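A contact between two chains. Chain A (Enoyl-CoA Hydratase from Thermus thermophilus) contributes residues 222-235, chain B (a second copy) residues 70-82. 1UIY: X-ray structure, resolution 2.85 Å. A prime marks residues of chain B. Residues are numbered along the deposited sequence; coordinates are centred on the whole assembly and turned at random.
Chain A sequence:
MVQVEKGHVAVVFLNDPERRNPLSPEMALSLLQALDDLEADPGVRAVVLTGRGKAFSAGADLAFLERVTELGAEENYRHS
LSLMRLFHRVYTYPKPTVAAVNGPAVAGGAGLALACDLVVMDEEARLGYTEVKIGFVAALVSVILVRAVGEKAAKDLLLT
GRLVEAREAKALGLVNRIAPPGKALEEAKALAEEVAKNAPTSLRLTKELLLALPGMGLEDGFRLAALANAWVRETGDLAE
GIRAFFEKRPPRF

Chain A (222-235) FRLAALANAWVRET
Chain B 70-82: ELGAEENYRHSLS

The contact between the two copies of enoyl-CoA hydratase is formed by two helices that run in roughly opposite senses, their N-to-C directions 137° apart and their axes 8.3 Å from each other at closest approach. In chain A the segment from Phe222 to Trp231 is helical and belongs to a helix that starts earlier; in chain B, Gly72′ holds the N-cap position and the helix runs from Ala73′ through Ser82′ and beyond. The register is fixed by two close backbone pairs: Ala226 CA lies 5.3 Å from Ser80′ CA, and Ala230 CA lies 5.0 Å from Tyr77′ CA. Both alanines direct CA-to-CB toward chain B, and such small side chains leave room for this close approach. Together the two stretches bury 549 Å².

Arg233 contributes the largest share, 87 Å². At phi/psi -76/11 its CA-to-CB bond points toward chain B, and chi angles of -86° (m), 153° (t), 67° (p) and 150° carry the guanidinium to Asn76′. Asn76′, with chi1 -70° (m) and chi2 -47°, presents its carboxamide oxygen to this group: Arg233 NE donates to Asn76′ OD1 at 3.2 Å, and Arg233 NH2 adds a weak bond to Asn76′ OD1 at 3.4 Å, so one acceptor serves two donors. The backbone Asn76′ O lies over one face of the guanidinium. Leu71′ CD1 sits at the edge, near its plane, 3.9 Å from Arg233 NH2, while His79′ CB is 3.5 Å from Arg233 NH2. The amide nitrogen of Asn76′ turns to the next residue, giving a weak hydrogen bond from Asn76′ ND2 to Glu234 OE1 at 3.3 Å. Glu234 (phi/psi -134/21; chi1 m, chi2 t) thereby reaches the first turn of the chain B helix, although the position of its OE1 is less certain.

Ser80′, which loses 70 Å², lies one turn further along. Its chi1 of -69° (m) lets OG donate to Asn76′ O of its own helix at 3.3 Å, while Asn229 ND2 donates to Ser80′ OG at 2.7 Å with a nearly linear angle of 174°. The hydroxyl is thus donor within its helix and acceptor across the contact. Asn229 adopts chi1 -171° (t) and chi2 80°. Ser80′ CB also packs 3.5 Å from Ala226 O.

Tyr77′ buries 66 Å², equal to Asn76′. Its CA-to-CB bond points sideways, but chi1 -159° (t) and chi2 176° bring the ring closer to chain A. Leu227 (t, p) places CD1 over one face in a CH-pi contact, 4.2 Å from the Tyr77′ ring centroid and 3.8 Å from Tyr77′ CZ. Ala226 CB lies at the ring edge, 4.3 Å from Tyr77′ CE2, and also meets Leu81′ CD2 at 3.9 Å. A water joins the phenol to the chain A backbone, donating to Arg223 O at 2.9 Å and accepting from Tyr77′ OH at 2.4 Å.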

# COMPACT_ATOMS: atom_id res chain seq x y z
N PHE A 222 -4.73 9.79 -7.73
CA PHE A 222 -5.05 11.02 -8.45
C PHE A 222 -3.79 11.59 -9.11
O PHE A 222 -3.86 12.21 -10.17
CB PHE A 222 -5.67 12.04 -7.50
CG PHE A 222 -7.17 11.86 -7.30
CD1 PHE A 222 -7.71 11.76 -6.03
CD2 PHE A 222 -8.03 11.82 -8.39
CE1 PHE A 222 -9.08 11.62 -5.84
CE2 PHE A 222 -9.41 11.67 -8.20
CZ PHE A 222 -9.93 11.58 -6.92
N ARG A 223 -2.64 11.36 -8.48
CA ARG A 223 -1.39 11.86 -9.05
C ARG A 223 -1.18 11.11 -10.34
O ARG A 223 -0.78 11.69 -11.35
CB ARG A 223 -0.22 11.62 -8.12
CG ARG A 223 -0.25 12.47 -6.87
CD ARG A 223 1.13 12.60 -6.29
NE ARG A 223 1.15 13.46 -5.12
CZ ARG A 223 0.80 13.06 -3.90
NH1 ARG A 223 0.42 11.81 -3.71
NH2 ARG A 223 0.86 13.91 -2.88
N LEU A 224 -1.46 9.81 -10.30
CA LEU A 224 -1.30 8.98 -11.48
C LEU A 224 -2.29 9.39 -12.57
O LEU A 224 -1.88 9.69 -13.69
CB LEU A 224 -1.53 7.51 -11.12
CG LEU A 224 -1.31 6.51 -12.25
CD1 LEU A 224 0.07 6.68 -12.92
CD2 LEU A 224 -1.45 5.13 -11.67
N ALA A 225 -3.57 9.43 -12.23
CA ALA A 225 -4.62 9.82 -13.18
C ALA A 225 -4.31 11.14 -13.87
O ALA A 225 -4.29 11.21 -15.10
CB ALA A 225 -5.97 9.92 -12.46
N ALA A 226 -4.07 12.18 -13.07
CA ALA A 226 -3.77 13.50 -13.61
C ALA A 226 -2.72 13.40 -14.70
O ALA A 226 -2.91 13.88 -15.82
CB ALA A 226 -3.28 14.41 -12.51
N LEU A 227 -1.61 12.77 -14.36
CA LEU A 227 -0.52 12.61 -15.29
C LEU A 227 -0.97 11.93 -16.57
O LEU A 227 -0.57 12.32 -17.65
CB LEU A 227 0.60 11.78 -14.65
CG LEU A 227 1.83 11.63 -15.53
CD1 LEU A 227 2.44 13.01 -15.75
CD2 LEU A 227 2.82 10.70 -14.88
N ALA A 228 -1.80 10.90 -16.43
CA ALA A 228 -2.29 10.18 -17.60
C ALA A 228 -3.22 11.08 -18.40
O ALA A 228 -3.05 11.28 -19.61
CB ALA A 228 -3.01 8.94 -17.17
N ASN A 229 -4.20 11.64 -17.71
CA ASN A 229 -5.17 12.53 -18.33
C ASN A 229 -4.38 13.52 -19.18
O ASN A 229 -4.83 13.95 -20.25
CB ASN A 229 -5.95 13.27 -17.25
CG ASN A 229 -7.12 14.05 -17.81
OD1 ASN A 229 -8.17 13.48 -18.08
ND2 ASN A 229 -6.94 15.36 -17.98
N ALA A 230 -3.20 13.88 -18.70
CA ALA A 230 -2.34 14.82 -19.39
C ALA A 230 -1.73 14.18 -20.63
O ALA A 230 -2.01 14.58 -21.75
CB ALA A 230 -1.23 15.30 -18.46
N TRP A 231 -0.90 13.17 -20.42
CA TRP A 231 -0.25 12.48 -21.53
C TRP A 231 -1.19 12.19 -22.71
O TRP A 231 -0.89 12.52 -23.85
CB TRP A 231 0.37 11.18 -21.02
CG TRP A 231 1.07 10.43 -22.08
CD1 TRP A 231 2.30 10.72 -22.62
CD2 TRP A 231 0.57 9.31 -22.79
NE1 TRP A 231 2.59 9.84 -23.63
CE2 TRP A 231 1.54 8.96 -23.76
CE3 TRP A 231 -0.61 8.56 -22.70
CZ2 TRP A 231 1.37 7.88 -24.64
CZ3 TRP A 231 -0.78 7.48 -23.59
CH2 TRP A 231 0.21 7.16 -24.55
N VAL A 232 -2.31 11.55 -22.41
CA VAL A 232 -3.31 11.18 -23.41
C VAL A 232 -3.69 12.34 -24.35
O VAL A 232 -4.08 12.13 -25.50
CB VAL A 232 -4.59 10.63 -22.69
CG1 VAL A 232 -5.46 11.77 -22.20
CG2 VAL A 232 -5.36 9.70 -23.59
N ARG A 233 -3.55 13.57 -23.86
CA ARG A 233 -3.90 14.74 -24.65
C ARG A 233 -2.90 15.13 -25.73
O ARG A 233 -3.01 16.21 -26.32
CB ARG A 233 -4.18 15.93 -23.71
CG ARG A 233 -5.61 15.95 -23.22
CD ARG A 233 -5.82 16.62 -21.87
NE ARG A 233 -5.56 18.06 -21.87
CZ ARG A 233 -6.18 18.93 -21.06
NH1 ARG A 233 -7.09 18.50 -20.20
NH2 ARG A 233 -5.88 20.22 -21.12
N GLU A 234 -1.93 14.27 -26.00
CA GLU A 234 -0.96 14.57 -27.04
C GLU A 234 -0.78 13.36 -27.93
O GLU A 234 0.23 13.24 -28.64
CB GLU A 234 0.38 14.96 -26.43
CG GLU A 234 0.29 16.13 -25.48
CD GLU A 234 1.62 16.46 -24.83
OE1 GLU A 234 1.61 17.10 -23.75
OE2 GLU A 234 2.67 16.07 -25.39
N THR A 235 -1.77 12.48 -27.91
CA THR A 235 -1.74 11.26 -28.70
C THR A 235 -2.48 11.39 -30.02
O THR A 235 -3.49 12.10 -30.11
CB THR A 235 -2.38 10.11 -27.93
OG1 THR A 235 -3.77 10.39 -27.74
CG2 THR A 235 -1.71 9.94 -26.56
N GLU B 70 -3.86 21.13 -29.26
CA GLU B 70 -2.77 22.02 -29.62
C GLU B 70 -2.03 22.62 -28.43
O GLU B 70 -1.00 23.27 -28.61
CB GLU B 70 -3.30 23.15 -30.51
CG GLU B 70 -3.89 22.69 -31.83
CD GLU B 70 -5.35 23.08 -31.97
OE1 GLU B 70 -5.65 24.29 -31.89
OE2 GLU B 70 -6.19 22.17 -32.15
N LEU B 71 -2.56 22.42 -27.23
CA LEU B 71 -1.92 22.96 -26.03
C LEU B 71 -0.58 22.28 -25.80
O LEU B 71 -0.31 21.21 -26.34
CB LEU B 71 -2.81 22.74 -24.81
CG LEU B 71 -4.12 23.53 -24.75
CD1 LEU B 71 -4.88 23.17 -23.48
CD2 LEU B 71 -3.80 25.01 -24.76
N GLY B 72 0.26 22.92 -24.99
CA GLY B 72 1.58 22.36 -24.70
C GLY B 72 1.56 21.41 -23.52
O GLY B 72 0.75 21.56 -22.61
N ALA B 73 2.48 20.45 -23.54
CA ALA B 73 2.57 19.47 -22.46
C ALA B 73 2.39 20.12 -21.10
O ALA B 73 1.56 19.68 -20.30
CB ALA B 73 3.92 18.77 -22.53
N GLU B 74 3.15 21.18 -20.84
CA GLU B 74 3.09 21.89 -19.57
C GLU B 74 1.72 22.49 -19.28
O GLU B 74 1.30 22.59 -18.12
CB GLU B 74 4.17 22.98 -19.55
CG GLU B 74 3.90 24.20 -20.46
CD GLU B 74 3.83 23.89 -21.96
OE1 GLU B 74 4.76 23.23 -22.49
OE2 GLU B 74 2.85 24.32 -22.60
N GLU B 75 1.01 22.88 -20.33
CA GLU B 75 -0.31 23.46 -20.15
C GLU B 75 -1.31 22.34 -19.87
O GLU B 75 -2.20 22.48 -19.03
CB GLU B 75 -0.71 24.25 -21.39
CG GLU B 75 -1.87 25.21 -21.18
CD GLU B 75 -2.07 26.14 -22.36
OE1 GLU B 75 -2.92 27.06 -22.25
OE2 GLU B 75 -1.39 25.96 -23.40
N ASN B 76 -1.15 21.23 -20.58
CA ASN B 76 -2.04 20.10 -20.39
C ASN B 76 -1.97 19.58 -18.96
O ASN B 76 -3.00 19.34 -18.32
CB ASN B 76 -1.70 18.97 -21.36
CG ASN B 76 -2.03 19.31 -22.79
OD1 ASN B 76 -3.13 19.79 -23.09
ND2 ASN B 76 -1.10 19.05 -23.70
N TYR B 77 -0.75 19.42 -18.45
CA TYR B 77 -0.58 18.93 -17.10
C TYR B 77 -1.20 19.91 -16.12
O TYR B 77 -1.92 19.53 -15.20
CB TYR B 77 0.91 18.75 -16.77
CG TYR B 77 1.17 17.81 -15.61
CD1 TYR B 77 2.47 17.47 -15.25
CD2 TYR B 77 0.12 17.23 -14.90
CE1 TYR B 77 2.72 16.57 -14.21
CE2 TYR B 77 0.35 16.33 -13.86
CZ TYR B 77 1.65 16.00 -13.52
OH TYR B 77 1.87 15.11 -12.50
N ARG B 78 -0.93 21.19 -16.34
CA ARG B 78 -1.44 22.24 -15.48
C ARG B 78 -2.96 22.18 -15.40
O ARG B 78 -3.55 22.42 -14.34
CB ARG B 78 -1.00 23.59 -16.04
CG ARG B 78 -0.96 24.72 -15.04
CD ARG B 78 -0.36 25.94 -15.71
NE ARG B 78 0.93 25.62 -16.32
CZ ARG B 78 1.33 26.05 -17.51
NH1 ARG B 78 0.53 26.84 -18.24
NH2 ARG B 78 2.52 25.70 -17.99
N HIS B 79 -3.58 21.84 -16.52
CA HIS B 79 -5.03 21.75 -16.58
C HIS B 79 -5.59 20.50 -15.91
O HIS B 79 -6.54 20.58 -15.13
CB HIS B 79 -5.50 21.83 -18.03
CG HIS B 79 -5.42 23.20 -18.62
ND1 HIS B 79 -4.26 23.95 -18.61
CD2 HIS B 79 -6.36 23.98 -19.20
CE1 HIS B 79 -4.49 25.12 -19.17
NE2 HIS B 79 -5.76 25.17 -19.53
N SER B 80 -4.99 19.35 -16.22
CA SER B 80 -5.44 18.10 -15.63
C SER B 80 -5.46 18.27 -14.13
O SER B 80 -6.39 17.84 -13.44
CB SER B 80 -4.50 16.97 -16.02
OG SER B 80 -4.62 16.68 -17.39
N LEU B 81 -4.41 18.91 -13.62
CA LEU B 81 -4.28 19.14 -12.20
C LEU B 81 -5.44 19.97 -11.66
O LEU B 81 -5.88 19.76 -10.53
CB LEU B 81 -2.93 19.82 -11.92
CG LEU B 81 -1.76 18.83 -12.07
CD1 LEU B 81 -0.43 19.54 -11.91
CD2 LEU B 81 -1.90 17.74 -11.02
N SER B 82 -5.94 20.91 -12.46
CA SER B 82 -7.07 21.72 -12.02
C SER B 82 -8.33 20.88 -11.97
O SER B 82 -9.05 20.89 -10.98
CB SER B 82 -7.28 22.90 -12.97
OG SER B 82 -6.24 23.85 -12.86
O HOH W 1 0.15 14.38 -10.99